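Local coordinates for acyl-CoA dehydrogenase domain protein Tcur3481 (Thermomonospora curvata, PDB 6WY9) that probably acts as an FAD-dependent acyl-CoA dehydrogenase, a flavoenzyme that would oxidise acyl-CoA thioesters, at residues A267-E272 / V312-H317; H317-I322 / Y328-Y333. One frame throughout, in Å; residues are numbered along the deposited sequence.

Interaction 1 (A267-E272 / V312-H317); sequences ADCYIE and VHRTQH. With FDA (dihydroflavine-adenine dinucleotide), chain C.
Arg314 and Glu272 form a salt bridge between two helices. The guanidinium meets the carboxylate end-on, with one nitrogen for each oxygen. NH1 of Arg314 lies 2.7 Å from OE1 of Glu272, and NH2 of Arg314 lies 2.9 Å from OE2 of Glu272. Both hydrogen bonds are nearly straight. The oxygens lie in the guanidinium plane, but the nitrogens approach from above the carboxylate plane, and the two groups are turned 44° apart. The arginine chain is extended from CG to NE, which carries the guanidinium across to helix 260-288. Glu272 OE2 also accepts a hydrogen bond from Asn310 ND2, which helps to fix the carboxylate.

The remaining contacts surround the same arginine. Asp268 lays its CB over the centre of one guanidinium face, 3.8 Å from Arg314 CZ. Its carboxylate forms a salt bridge with a basic side chain of a neighbouring subunit. Cys269 SG sits at the guanidinium edge and takes a weak hydrogen bond from Arg314 NH1. It also touches Arg314 CB at 3.8 Å.

The two helical segments run almost antiparallel, at 157°, and their axes approach to 10.2 Å. They belong to the C-terminal helical domain of the acyl-CoA dehydrogenase fold, where Leu239 of helix 215-248 packs on Cys269.

At the end of segment 312-317 the helix reaches the cofactor. The backbone O of His317 accepts a hydrogen bond from the ribose hydroxyl O3B of FDA at 2.9 Å. O3B also lies over one face of the His317 ring, offset toward its rim.

Interaction 2 (H317-I322 / Y328-Y333); sequences HLHGGI and YPIHRY. With FDA (dihydroflavine-adenine dinucleotide), chain C.
Tyr328 reaches His319 with its hydroxyl and Ile322 with its ring. It has the most surface buried in this contact. Its CG is anti to the backbone N (chi1 180°), which sends the ring toward the end of helix 295-319. OH of Tyr328 lies 2.7 Å from NE2 of His319, near the imidazole plane, in a hydrogen bond that either could donate. The rings meet obliquely, with planes at 61°. Ile322 crosses the tyrosine at about a right angle. Its CD1 touches Tyr328 CD1 at 3.6 Å, and its CG1 makes an off-centre CH-pi contact with the same ring.

His319 is held at several points. ND1 is hydrogen-bonded to the backbone O of Thr315, one turn back, and NE2 is taken by Tyr328, so both ring nitrogens have partners, which should hold the ring's rotation. Ile330 covers one face. Its CG2 lies 4.0 Å from the imidazole centroid, 15° off the normal, as a CH-pi contact.

Gly320 is the first residue to leave the helical conformation, with positive phi. Its C lies 3.8 Å from O1P of FDA. N of Gly321 then donates a fairly straight hydrogen bond of 2.9 Å to the phosphate oxygen O1P. Gly320 and Gly321 lie against the FDA diphosphate.

The contact joins the C-terminal part of helix 295-319, and the turn after it, to the N-terminal part of helix 330-340. Helix 215-248 packs alongside: Tyr245 stacks on the His319 ring and touches Ile322, while Ile241 packs on Tyr328.

Well along from the N terminus, the chain runs through helix 260-288, then turns back into helix 295-319. Interaction 1 closes this helical hairpin, with 39 residues between its segments. Interaction 2 follows in series and closes a short connection of five residues into helix 330-340. Neither contact nests in or crosses the other. They share His317: interaction 1 uses the later turns of helix 295-319, and interaction 2 its last residues and the turn after it. Their centres lie 12 Å apart. Gln316 and Thr315 of interaction 1 pack on Ile330 of interaction 2. Together the contacts tie three consecutive helices of the C-terminal domain to one another beside FDA, which is also bound by Arg249 of a neighbouring subunit.

Interaction 1 (A267-E272 / V312-H317)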
# COMPACT_ATOMS: atom_id res chain seq x y z
N ALA B 267 -5.96 3.54 -13.17
CA ALA B 267 -5.00 4.66 -13.11
C ALA B 267 -3.76 4.28 -12.32
O ALA B 267 -2.66 4.75 -12.62
CB ALA B 267 -5.64 5.88 -12.45
N ASP B 268 -3.93 3.53 -11.25
CA ASP B 268 -2.75 3.17 -10.47
C ASP B 268 -1.83 2.28 -11.29
O ASP B 268 -0.61 2.43 -11.22
CB ASP B 268 -3.14 2.50 -9.16
CG ASP B 268 -3.66 3.51 -8.11
OD1 ASP B 268 -3.45 4.74 -8.21
OD2 ASP B 268 -4.27 3.04 -7.17
N CYS B 269 -2.41 1.38 -12.11
CA CYS B 269 -1.61 0.61 -13.06
C CYS B 269 -0.85 1.53 -14.02
O CYS B 269 0.33 1.32 -14.31
CB CYS B 269 -2.49 -0.33 -13.88
SG CYS B 269 -3.27 -1.66 -12.92
N TYR B 270 -1.57 2.48 -14.62
CA TYR B 270 -0.96 3.45 -15.53
C TYR B 270 0.22 4.18 -14.87
O TYR B 270 1.30 4.31 -15.45
CB TYR B 270 -2.07 4.43 -15.94
CG TYR B 270 -1.77 5.40 -17.04
CD1 TYR B 270 -0.98 6.53 -16.80
CD2 TYR B 270 -2.38 5.27 -18.29
CE1 TYR B 270 -0.74 7.45 -17.82
CE2 TYR B 270 -2.15 6.19 -19.30
CZ TYR B 270 -1.33 7.29 -19.05
OH TYR B 270 -1.09 8.24 -20.02
N ILE B 271 -0.00 4.73 -13.67
CA ILE B 271 1.06 5.41 -12.94
C ILE B 271 2.26 4.48 -12.74
O ILE B 271 3.42 4.84 -13.00
CB ILE B 271 0.51 5.91 -11.59
CG1 ILE B 271 -0.40 7.14 -11.77
CG2 ILE B 271 1.68 6.20 -10.57
CD1 ILE B 271 -1.33 7.33 -10.51
N GLU B 272 2.00 3.25 -12.29
CA GLU B 272 3.10 2.34 -11.99
C GLU B 272 3.88 2.01 -13.25
O GLU B 272 5.12 1.88 -13.21
CB GLU B 272 2.56 1.06 -11.34
CG GLU B 272 2.19 1.29 -9.84
CD GLU B 272 1.43 0.12 -9.26
OE1 GLU B 272 0.85 -0.68 -10.06
OE2 GLU B 272 1.39 0.02 -8.03
N VAL B 312 -0.36 -6.75 -12.43
CA VAL B 312 -1.01 -8.00 -12.85
C VAL B 312 -1.96 -8.56 -11.79
O VAL B 312 -2.89 -9.28 -12.13
CB VAL B 312 -0.00 -9.10 -13.28
CG1 VAL B 312 0.82 -8.61 -14.56
CG2 VAL B 312 0.95 -9.57 -12.12
N HIS B 313 -1.77 -8.25 -10.49
CA HIS B 313 -2.84 -8.56 -9.53
C HIS B 313 -4.09 -7.71 -9.77
O HIS B 313 -5.23 -8.20 -9.64
CB HIS B 313 -2.33 -8.34 -8.08
CG HIS B 313 -1.65 -9.55 -7.51
ND1 HIS B 313 -2.36 -10.59 -6.93
CD2 HIS B 313 -0.35 -9.92 -7.49
CE1 HIS B 313 -1.50 -11.51 -6.50
NE2 HIS B 313 -0.27 -11.12 -6.81
N ARG B 314 -3.91 -6.41 -10.06
CA ARG B 314 -5.11 -5.60 -10.30
C ARG B 314 -5.82 -6.08 -11.56
O ARG B 314 -7.06 -6.13 -11.59
CB ARG B 314 -4.77 -4.10 -10.41
CG ARG B 314 -4.23 -3.47 -9.11
CD ARG B 314 -4.38 -1.92 -9.09
NE ARG B 314 -3.46 -1.33 -8.11
CZ ARG B 314 -2.20 -1.07 -8.38
NH1 ARG B 314 -1.74 -1.36 -9.60
NH2 ARG B 314 -1.40 -0.52 -7.45
N THR B 315 -5.08 -6.44 -12.61
CA THR B 315 -5.77 -6.82 -13.85
C THR B 315 -6.45 -8.19 -13.69
O THR B 315 -7.47 -8.44 -14.34
CB THR B 315 -4.82 -6.77 -15.07
OG1 THR B 315 -3.68 -7.60 -14.85
CG2 THR B 315 -4.33 -5.30 -15.39
N GLN B 316 -5.95 -9.06 -12.81
CA GLN B 316 -6.73 -10.25 -12.48
C GLN B 316 -8.04 -9.87 -11.79
O GLN B 316 -9.13 -10.31 -12.18
CB GLN B 316 -5.96 -11.20 -11.57
CG GLN B 316 -4.90 -12.04 -12.24
CD GLN B 316 -5.40 -12.77 -13.48
OE1 GLN B 316 -4.85 -12.55 -14.56
NE2 GLN B 316 -6.41 -13.68 -13.32
N HIS B 317 -7.94 -9.07 -10.74
CA HIS B 317 -9.11 -8.76 -9.97
C HIS B 317 -10.20 -8.11 -10.83
O HIS B 317 -11.39 -8.46 -10.72
CB HIS B 317 -8.71 -7.86 -8.79
CG HIS B 317 -9.91 -7.46 -7.98
ND1 HIS B 317 -10.55 -8.35 -7.15
CD2 HIS B 317 -10.66 -6.32 -7.97
CE1 HIS B 317 -11.62 -7.77 -6.63
NE2 HIS B 317 -11.72 -6.54 -7.12
PA FDA C . -17.97 -8.96 -12.99
O1A FDA C . -17.74 -8.77 -14.46
O2A FDA C . -19.37 -8.71 -12.40
O5B FDA C . -17.02 -7.83 -12.17
C5B FDA C . -15.69 -8.02 -12.57
C4B FDA C . -14.83 -7.05 -11.74
O4B FDA C . -15.46 -5.69 -11.93
C3B FDA C . -14.98 -7.25 -10.23
O3B FDA C . -14.05 -8.15 -9.73
C2B FDA C . -14.63 -5.87 -9.71
O2B FDA C . -13.20 -5.52 -9.84
C1B FDA C . -15.36 -4.91 -10.70
N9A FDA C . -16.68 -4.46 -10.25
C8A FDA C . -17.93 -5.08 -10.41
N7A FDA C . -18.93 -4.34 -9.93
C5A FDA C . -18.32 -3.21 -9.43
C6A FDA C . -18.86 -2.09 -8.78
N6A FDA C . -20.19 -1.97 -8.55
N1A FDA C . -18.06 -1.09 -8.37
C2A FDA C . -16.73 -1.28 -8.63
N3A FDA C . -16.07 -2.30 -9.23
C4A FDA C . -16.92 -3.25 -9.63
N1 FDA C . -20.69 -18.52 -8.92
C2 FDA C . -21.81 -19.35 -8.69
O2 FDA C . -22.96 -18.96 -9.00
N3 FDA C . -21.54 -20.59 -8.12
C4 FDA C . -20.25 -21.05 -7.77
O4 FDA C . -20.12 -22.17 -7.29
C4X FDA C . -19.17 -20.14 -8.04
N5 FDA C . -17.87 -20.52 -7.73
C5X FDA C . -16.84 -19.92 -8.40
C6 FDA C . -15.62 -20.49 -8.47
C7 FDA C . -14.59 -19.84 -9.20
C7M FDA C . -13.33 -20.47 -9.26
C8 FDA C . -14.78 -18.65 -9.80
C8M FDA C . -13.71 -17.96 -10.55
C9 FDA C . -16.03 -18.04 -9.71
C9A FDA C . -17.05 -18.69 -9.02
N10 FDA C . -18.32 -18.09 -8.90
C10 FDA C . -19.39 -18.94 -8.61
C1' FDA C . -18.59 -16.83 -9.66
C2' FDA C . -18.38 -15.57 -8.78
O2' FDA C . -19.37 -15.45 -7.88
C3' FDA C . -18.34 -14.38 -9.83
O3' FDA C . -17.16 -14.43 -10.61
C4' FDA C . -18.50 -13.04 -9.13
O4' FDA C . -19.80 -12.97 -8.66
C5' FDA C . -18.11 -11.91 -10.13
O5' FDA C . -19.01 -11.96 -11.20
P FDA C . -18.19 -11.76 -12.60
O1P FDA C . -17.19 -12.82 -12.61
O2P FDA C . -19.23 -11.67 -13.71
O3P FDA C . -17.33 -10.34 -12.53

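Interaction 2 (H317-I322 / Y328-Y333)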
# COMPACT_ATOMS: atom_id res chain seq x y z
N HIS B 317 -7.94 -9.07 -10.74
CA HIS B 317 -9.11 -8.76 -9.97
C HIS B 317 -10.20 -8.11 -10.83
O HIS B 317 -11.39 -8.46 -10.72
CB HIS B 317 -8.71 -7.86 -8.79
CG HIS B 317 -9.91 -7.46 -7.98
ND1 HIS B 317 -10.55 -8.35 -7.15
CD2 HIS B 317 -10.66 -6.32 -7.97
CE1 HIS B 317 -11.62 -7.77 -6.63
NE2 HIS B 317 -11.72 -6.54 -7.12
N LEU B 318 -9.81 -7.13 -11.67
CA LEU B 318 -10.76 -6.36 -12.48
C LEU B 318 -11.51 -7.23 -13.50
O LEU B 318 -12.56 -6.81 -14.02
CB LEU B 318 -10.00 -5.24 -13.20
CG LEU B 318 -9.55 -4.16 -12.20
CD1 LEU B 318 -8.62 -3.08 -12.86
CD2 LEU B 318 -10.83 -3.48 -11.66
N HIS B 319 -10.97 -8.41 -13.84
CA HIS B 319 -11.66 -9.31 -14.77
C HIS B 319 -12.72 -10.17 -14.09
O HIS B 319 -13.58 -10.73 -14.79
CB HIS B 319 -10.67 -10.25 -15.47
CG HIS B 319 -10.10 -9.68 -16.71
ND1 HIS B 319 -8.93 -8.94 -16.72
CD2 HIS B 319 -10.54 -9.71 -17.99
CE1 HIS B 319 -8.66 -8.58 -17.96
NE2 HIS B 319 -9.63 -9.01 -18.75
N GLY B 320 -12.63 -10.36 -12.77
CA GLY B 320 -13.63 -11.29 -12.20
C GLY B 320 -13.36 -12.70 -12.73
O GLY B 320 -12.25 -13.03 -13.16
N GLY B 321 -14.42 -13.53 -12.75
CA GLY B 321 -14.21 -14.96 -12.99
C GLY B 321 -13.50 -15.27 -14.30
O GLY B 321 -12.66 -16.18 -14.35
N ILE B 322 -13.86 -14.57 -15.39
CA ILE B 322 -13.27 -14.92 -16.68
C ILE B 322 -11.75 -14.76 -16.64
O ILE B 322 -11.03 -15.43 -17.39
CB ILE B 322 -13.88 -14.09 -17.85
CG1 ILE B 322 -13.44 -14.68 -19.20
CG2 ILE B 322 -13.37 -12.62 -17.82
CD1 ILE B 322 -14.16 -14.03 -20.41
N TYR B 328 -8.81 -17.72 -21.67
CA TYR B 328 -8.86 -16.28 -21.82
C TYR B 328 -7.44 -15.75 -21.54
O TYR B 328 -6.69 -16.41 -20.82
CB TYR B 328 -9.89 -15.68 -20.84
CG TYR B 328 -10.02 -14.16 -20.91
CD1 TYR B 328 -10.85 -13.55 -21.87
CD2 TYR B 328 -9.27 -13.34 -20.04
CE1 TYR B 328 -10.95 -12.15 -21.96
CE2 TYR B 328 -9.33 -11.96 -20.10
CZ TYR B 328 -10.18 -11.35 -21.07
OH TYR B 328 -10.26 -9.98 -21.15
N PRO B 329 -7.01 -14.63 -22.14
CA PRO B 329 -5.56 -14.36 -22.18
C PRO B 329 -4.94 -13.87 -20.89
O PRO B 329 -3.73 -14.07 -20.70
CB PRO B 329 -5.42 -13.30 -23.28
CG PRO B 329 -6.81 -12.76 -23.51
CD PRO B 329 -7.72 -13.92 -23.22
N ILE B 330 -5.71 -13.19 -20.04
CA ILE B 330 -5.04 -12.34 -19.05
C ILE B 330 -4.24 -13.18 -18.05
O ILE B 330 -3.23 -12.72 -17.53
CB ILE B 330 -6.06 -11.42 -18.32
CG1 ILE B 330 -5.32 -10.32 -17.52
CG2 ILE B 330 -6.99 -12.26 -17.38
CD1 ILE B 330 -4.64 -9.23 -18.44
N HIS B 331 -4.67 -14.43 -17.76
CA HIS B 331 -3.99 -15.21 -16.72
C HIS B 331 -2.50 -15.43 -17.04
O HIS B 331 -1.70 -15.64 -16.13
CB HIS B 331 -4.64 -16.58 -16.55
CG HIS B 331 -4.35 -17.52 -17.69
ND1 HIS B 331 -4.92 -17.35 -18.94
CD2 HIS B 331 -3.52 -18.59 -17.79
CE1 HIS B 331 -4.49 -18.31 -19.75
NE2 HIS B 331 -3.64 -19.07 -19.08
N ARG B 332 -2.11 -15.41 -18.32
CA ARG B 332 -0.69 -15.57 -18.65
C ARG B 332 0.12 -14.37 -18.19
O ARG B 332 1.28 -14.52 -17.79
CB ARG B 332 -0.49 -15.81 -20.16
CG ARG B 332 -1.07 -17.15 -20.64
CD ARG B 332 -0.41 -17.63 -21.95
NE ARG B 332 -1.13 -18.79 -22.47
CZ ARG B 332 -2.31 -18.76 -23.09
NH1 ARG B 332 -2.88 -19.90 -23.50
NH2 ARG B 332 -2.91 -17.60 -23.32
N TYR B 333 -0.44 -13.17 -18.29
CA TYR B 333 0.24 -11.98 -17.79
C TYR B 333 0.45 -12.07 -16.28
O TYR B 333 1.53 -11.75 -15.77
CB TYR B 333 -0.58 -10.73 -18.16
CG TYR B 333 -0.59 -10.57 -19.67
CD1 TYR B 333 -1.43 -11.35 -20.47
CD2 TYR B 333 0.31 -9.70 -20.29
CE1 TYR B 333 -1.37 -11.26 -21.87
CE2 TYR B 333 0.36 -9.58 -21.69
CZ TYR B 333 -0.48 -10.37 -22.46
OH TYR B 333 -0.42 -10.24 -23.84
PA FDA C . -17.97 -8.96 -12.99
O1A FDA C . -17.74 -8.77 -14.46
O2A FDA C . -19.37 -8.71 -12.40
O5B FDA C . -17.02 -7.83 -12.17
C5B FDA C . -15.69 -8.02 -12.57
C4B FDA C . -14.83 -7.05 -11.74
O4B FDA C . -15.46 -5.69 -11.93
C3B FDA C . -14.98 -7.25 -10.23
O3B FDA C . -14.05 -8.15 -9.73
C2B FDA C . -14.63 -5.87 -9.71
O2B FDA C . -13.20 -5.52 -9.84
C1B FDA C . -15.36 -4.91 -10.70
N9A FDA C . -16.68 -4.46 -10.25
C8A FDA C . -17.93 -5.08 -10.41
N7A FDA C . -18.93 -4.34 -9.93
C5A FDA C . -18.32 -3.21 -9.43
C6A FDA C . -18.86 -2.09 -8.78
N6A FDA C . -20.19 -1.97 -8.55
N1A FDA C . -18.06 -1.09 -8.37
C2A FDA C . -16.73 -1.28 -8.63
N3A FDA C . -16.07 -2.30 -9.23
C4A FDA C . -16.92 -3.25 -9.63
N1 FDA C . -20.69 -18.52 -8.92
C2 FDA C . -21.81 -19.35 -8.69
O2 FDA C . -22.96 -18.96 -9.00
N3 FDA C . -21.54 -20.59 -8.12
C4 FDA C . -20.25 -21.05 -7.77
O4 FDA C . -20.12 -22.17 -7.29
C4X FDA C . -19.17 -20.14 -8.04
N5 FDA C . -17.87 -20.52 -7.73
C5X FDA C . -16.84 -19.92 -8.40
C6 FDA C . -15.62 -20.49 -8.47
C7 FDA C . -14.59 -19.84 -9.20
C7M FDA C . -13.33 -20.47 -9.26
C8 FDA C . -14.78 -18.65 -9.80
C8M FDA C . -13.71 -17.96 -10.55
C9 FDA C . -16.03 -18.04 -9.71
C9A FDA C . -17.05 -18.69 -9.02
N10 FDA C . -18.32 -18.09 -8.90
C10 FDA C . -19.39 -18.94 -8.61
C1' FDA C . -18.59 -16.83 -9.66
C2' FDA C . -18.38 -15.57 -8.78
O2' FDA C . -19.37 -15.45 -7.88
C3' FDA C . -18.34 -14.38 -9.83
O3' FDA C . -17.16 -14.43 -10.61
C4' FDA C . -18.50 -13.04 -9.13
O4' FDA C . -19.80 -12.97 -8.66
C5' FDA C . -18.11 -11.91 -10.13
O5' FDA C . -19.01 -11.96 -11.20
P FDA C . -18.19 -11.76 -12.60
O1P FDA C . -17.19 -12.82 -12.61
O2P FDA C . -19.23 -11.67 -13.71
O3P FDA C . -17.33 -10.34 -12.53